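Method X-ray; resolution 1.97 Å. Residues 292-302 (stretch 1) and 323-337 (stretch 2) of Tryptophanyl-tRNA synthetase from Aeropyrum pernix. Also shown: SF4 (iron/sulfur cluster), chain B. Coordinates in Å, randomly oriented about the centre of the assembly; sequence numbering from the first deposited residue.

Stretch 1 (292-302) EQRRLGGVPEV
Stretch 2 (323-337) IYTSCRLGKILCGEC

Where two helix ends meet, glycine can let the backbones touch, and this segment of a tryptophanyl-tRNA synthetase is a compact example. The two stretches run antiparallel in register, Pro300 beside Tyr324, Gly298 beside Cys327 and Gly297 beside Gly330, and together bury 672 Å².

Stretch 2 opens in a helix, residues 323-328. Tyr324 (chi1 t, chi2 83°) extends its ring past Pro300, whose CB lies 3.6 Å from Tyr324 CD1, and Tyr324 OH donates a very short hydrogen bond of 2.3 Å to Glu301 OE2, which approaches the ring edge. Glu301 reaches it with chi1 m and chi2 p.

One turn later, Cys327 (chi1 t) works through both side chain and backbone. Its SG binds FE2 of the iron/sulfur cluster at 2.2 Å, while its carbonyl O, near the helix end, accepts a 2.7 Å hydrogen bond from Gly298 N. Pro300 CG packs 3.6 Å from Cys327 SG. A CB on Gly298 would clash with that sulfur, and one on Gly297 (phi/psi 78/-167) with Cys327 O. Arg328 (chi1 m) points its CB away, yet its CG lies 3.8 Å from Pro300 CD.

Gly330 (81/12) ends the helix in a Schellman motif, with Lys331 N hydrogen-bonded back to Ser326 O at 2.8 Å. Gly330 CA sits 3.7 Å from Gly297 CA and makes a CA-H...O contact of 3.6 Å with Arg294 O; a CB on Gly330 would fall 2.4 Å from Arg294 O and would also jam against the carbonyl O of the preceding residue.

Ile332 is extended (-148/139), and its O accepts a 3.0 Å hydrogen bond from Gln293 NE2 (chi1 t, chi2 p). Leu333 (m, t) occupies the N-cap position of the next helix; its CD2 lies 3.4 Å from Gln293 CG, and its CD1 covers one face of the Arg294 guanidinium. Leu333 N donates a hydrogen bond to Glu336 OE2 at 3.3 Å. Cys334 SG (chi1 m) and Cys337 SG (chi1 t) bind FE3 and FE1, each at 2.3 Å.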

# COMPACT_ATOMS: atom_id res chain seq x y z
N GLU A 292 -17.98 -2.53 -58.13
CA GLU A 292 -18.09 -3.84 -57.45
C GLU A 292 -18.96 -3.78 -56.15
O GLU A 292 -19.66 -4.75 -55.78
CB GLU A 292 -16.67 -4.40 -57.17
CG GLU A 292 -16.42 -5.92 -57.49
CD GLU A 292 -17.01 -6.91 -56.44
OE1 GLU A 292 -16.76 -6.76 -55.22
OE2 GLU A 292 -17.72 -7.88 -56.86
N GLN A 293 -18.91 -2.63 -55.47
CA GLN A 293 -19.73 -2.38 -54.28
C GLN A 293 -21.21 -2.43 -54.63
O GLN A 293 -21.99 -3.05 -53.92
CB GLN A 293 -19.35 -1.04 -53.62
CG GLN A 293 -20.29 -0.55 -52.46
CD GLN A 293 -19.95 -1.09 -51.07
OE1 GLN A 293 -18.96 -1.81 -50.88
NE2 GLN A 293 -20.79 -0.75 -50.08
N ARG A 294 -21.61 -1.81 -55.75
CA ARG A 294 -23.03 -1.84 -56.12
C ARG A 294 -23.64 -3.21 -56.35
O ARG A 294 -24.77 -3.46 -55.91
CB ARG A 294 -23.37 -0.90 -57.27
CG ARG A 294 -24.22 0.25 -56.80
CD ARG A 294 -23.63 1.50 -57.31
NE ARG A 294 -24.03 2.67 -56.53
CZ ARG A 294 -23.43 3.85 -56.64
NH1 ARG A 294 -22.41 4.00 -57.51
NH2 ARG A 294 -23.85 4.89 -55.91
N ARG A 295 -22.88 -4.11 -56.98
CA ARG A 295 -23.38 -5.47 -57.20
C ARG A 295 -23.50 -6.27 -55.93
O ARG A 295 -24.55 -6.84 -55.67
CB ARG A 295 -22.56 -6.25 -58.23
CG ARG A 295 -22.17 -7.64 -57.73
CD ARG A 295 -22.61 -8.76 -58.63
NE ARG A 295 -23.29 -9.80 -57.85
CZ ARG A 295 -23.95 -10.83 -58.36
NH1 ARG A 295 -24.03 -10.99 -59.68
NH2 ARG A 295 -24.55 -11.72 -57.56
N LEU A 296 -22.43 -6.30 -55.14
CA LEU A 296 -22.38 -7.18 -53.95
C LEU A 296 -22.81 -6.53 -52.63
O LEU A 296 -23.25 -7.24 -51.68
CB LEU A 296 -20.96 -7.72 -53.78
CG LEU A 296 -20.62 -9.16 -54.23
CD1 LEU A 296 -19.14 -9.19 -54.63
CD2 LEU A 296 -20.95 -10.20 -53.13
N GLY A 297 -22.67 -5.20 -52.57
CA GLY A 297 -22.79 -4.44 -51.32
C GLY A 297 -21.53 -4.52 -50.45
O GLY A 297 -20.46 -4.96 -50.90
N GLY A 298 -21.65 -4.08 -49.20
CA GLY A 298 -20.50 -4.06 -48.33
C GLY A 298 -20.56 -5.04 -47.18
O GLY A 298 -21.52 -5.85 -47.04
N VAL A 299 -19.54 -4.97 -46.33
CA VAL A 299 -19.45 -5.87 -45.21
C VAL A 299 -19.38 -5.05 -43.88
O VAL A 299 -18.29 -4.73 -43.40
CB VAL A 299 -18.25 -6.87 -45.42
CG1 VAL A 299 -18.16 -7.94 -44.26
CG2 VAL A 299 -18.33 -7.55 -46.85
N PRO A 300 -20.57 -4.68 -43.34
CA PRO A 300 -20.62 -3.87 -42.09
C PRO A 300 -19.97 -4.56 -40.87
O PRO A 300 -19.38 -3.88 -40.03
CB PRO A 300 -22.14 -3.66 -41.86
CG PRO A 300 -22.76 -3.71 -43.28
CD PRO A 300 -21.91 -4.83 -43.96
N GLU A 301 -20.09 -5.89 -40.79
CA GLU A 301 -19.46 -6.74 -39.74
C GLU A 301 -17.96 -6.43 -39.51
O GLU A 301 -17.46 -6.58 -38.40
CB GLU A 301 -19.65 -8.24 -40.05
CG GLU A 301 -21.08 -8.77 -39.88
CD GLU A 301 -22.08 -8.37 -41.01
OE1 GLU A 301 -21.66 -7.86 -42.08
OE2 GLU A 301 -23.31 -8.61 -40.85
N VAL A 302 -17.25 -5.97 -40.54
CA VAL A 302 -15.81 -5.64 -40.43
C VAL A 302 -15.48 -4.15 -40.63
O VAL A 302 -14.31 -3.78 -40.88
CB VAL A 302 -14.95 -6.55 -41.38
CG1 VAL A 302 -15.32 -8.01 -41.13
CG2 VAL A 302 -15.25 -6.21 -42.82
N ILE A 323 -28.62 1.85 -42.27
CA ILE A 323 -27.28 1.81 -42.82
C ILE A 323 -26.87 0.38 -43.16
O ILE A 323 -26.25 0.14 -44.20
CB ILE A 323 -26.16 2.42 -41.87
CG1 ILE A 323 -26.32 3.94 -41.70
CG2 ILE A 323 -24.76 2.08 -42.48
CD1 ILE A 323 -26.37 4.75 -43.02
N TYR A 324 -27.13 -0.55 -42.23
CA TYR A 324 -26.70 -1.93 -42.41
C TYR A 324 -27.35 -2.55 -43.68
O TYR A 324 -26.67 -3.14 -44.53
CB TYR A 324 -27.11 -2.75 -41.17
CG TYR A 324 -26.73 -4.20 -41.24
CD1 TYR A 324 -25.43 -4.60 -40.90
CD2 TYR A 324 -27.65 -5.18 -41.64
CE1 TYR A 324 -25.04 -5.92 -40.93
CE2 TYR A 324 -27.27 -6.54 -41.69
CZ TYR A 324 -25.95 -6.90 -41.33
OH TYR A 324 -25.52 -8.20 -41.38
N THR A 325 -28.68 -2.41 -43.76
CA THR A 325 -29.52 -2.90 -44.85
C THR A 325 -29.00 -2.33 -46.18
O THR A 325 -28.59 -3.08 -47.06
CB THR A 325 -31.00 -2.52 -44.55
OG1 THR A 325 -31.47 -3.31 -43.43
CG2 THR A 325 -31.95 -2.64 -45.78
N SER A 326 -28.95 -1.00 -46.28
CA SER A 326 -28.46 -0.32 -47.48
C SER A 326 -27.09 -0.77 -47.95
O SER A 326 -26.91 -1.09 -49.14
CB SER A 326 -28.55 1.20 -47.35
OG SER A 326 -29.84 1.56 -46.87
N CYS A 327 -26.11 -0.80 -47.03
CA CYS A 327 -24.80 -1.34 -47.36
C CYS A 327 -24.87 -2.82 -47.78
O CYS A 327 -24.16 -3.24 -48.69
CB CYS A 327 -23.87 -1.22 -46.15
SG CYS A 327 -22.30 -2.03 -46.42
N ARG A 328 -25.69 -3.62 -47.10
CA ARG A 328 -25.81 -5.04 -47.45
C ARG A 328 -26.68 -5.30 -48.70
O ARG A 328 -26.69 -6.42 -49.21
CB ARG A 328 -26.35 -5.86 -46.29
CG ARG A 328 -25.33 -6.08 -45.20
CD ARG A 328 -25.56 -7.40 -44.51
NE ARG A 328 -25.37 -8.52 -45.42
CZ ARG A 328 -25.84 -9.75 -45.21
NH1 ARG A 328 -26.55 -10.03 -44.11
NH2 ARG A 328 -25.61 -10.70 -46.12
N LEU A 329 -27.38 -4.26 -49.16
CA LEU A 329 -28.18 -4.36 -50.39
C LEU A 329 -27.52 -3.77 -51.63
O LEU A 329 -28.09 -3.82 -52.71
CB LEU A 329 -29.57 -3.73 -50.17
CG LEU A 329 -30.74 -4.67 -49.97
CD1 LEU A 329 -30.30 -5.99 -49.29
CD2 LEU A 329 -31.86 -3.98 -49.23
N GLY A 330 -26.32 -3.21 -51.49
CA GLY A 330 -25.70 -2.49 -52.60
C GLY A 330 -26.14 -1.04 -52.83
O GLY A 330 -25.79 -0.41 -53.86
N LYS A 331 -26.87 -0.47 -51.87
CA LYS A 331 -27.48 0.88 -52.06
C LYS A 331 -26.62 2.08 -51.62
O LYS A 331 -27.04 3.23 -51.76
CB LYS A 331 -28.88 0.95 -51.40
CG LYS A 331 -29.98 0.11 -52.04
CD LYS A 331 -30.92 -0.48 -50.95
CE LYS A 331 -32.30 -0.91 -51.52
NZ LYS A 331 -33.23 0.29 -51.69
N ILE A 332 -25.43 1.83 -51.07
CA ILE A 332 -24.66 2.91 -50.52
C ILE A 332 -23.17 2.64 -50.68
O ILE A 332 -22.72 1.51 -50.50
CB ILE A 332 -25.06 3.19 -48.99
CG1 ILE A 332 -24.47 4.52 -48.49
CG2 ILE A 332 -24.65 2.02 -48.04
CD1 ILE A 332 -24.84 4.82 -47.04
N LEU A 333 -22.42 3.68 -51.03
CA LEU A 333 -20.97 3.62 -51.13
C LEU A 333 -20.33 4.21 -49.86
O LEU A 333 -20.95 5.04 -49.17
CB LEU A 333 -20.50 4.39 -52.37
CG LEU A 333 -21.02 3.93 -53.76
CD1 LEU A 333 -20.26 4.67 -54.88
CD2 LEU A 333 -20.94 2.43 -53.93
N CYS A 334 -19.08 3.84 -49.60
CA CYS A 334 -18.37 4.23 -48.38
C CYS A 334 -18.15 5.73 -48.23
O CYS A 334 -18.16 6.27 -47.13
CB CYS A 334 -17.03 3.48 -48.30
SG CYS A 334 -17.27 1.68 -48.03
N GLY A 335 -17.94 6.41 -49.36
CA GLY A 335 -17.79 7.85 -49.33
C GLY A 335 -19.05 8.50 -48.74
O GLY A 335 -18.96 9.42 -47.91
N GLU A 336 -20.23 8.05 -49.16
CA GLU A 336 -21.44 8.73 -48.66
C GLU A 336 -21.75 8.27 -47.23
O GLU A 336 -22.26 9.05 -46.43
CB GLU A 336 -22.66 8.50 -49.54
CG GLU A 336 -22.86 7.11 -50.02
CD GLU A 336 -23.96 7.02 -51.12
OE1 GLU A 336 -25.14 7.48 -50.83
OE2 GLU A 336 -23.63 6.50 -52.24
N CYS A 337 -21.51 7.00 -46.98
CA CYS A 337 -21.64 6.45 -45.65
C CYS A 337 -20.77 7.18 -44.60
O CYS A 337 -21.25 7.47 -43.51
CB CYS A 337 -21.29 5.01 -45.69
SG CYS A 337 -21.95 4.08 -44.29
FE1 SF4 B . -20.79 2.19 -44.80
FE2 SF4 B . -20.95 -0.39 -45.72
FE3 SF4 B . -18.89 1.24 -46.51
FE4 SF4 B . -19.05 0.47 -43.89
S1 SF4 B . -18.76 -0.93 -45.80
S2 SF4 B . -18.58 2.56 -44.63
S3 SF4 B . -21.24 0.35 -43.52
S4 SF4 B . -21.14 1.48 -47.04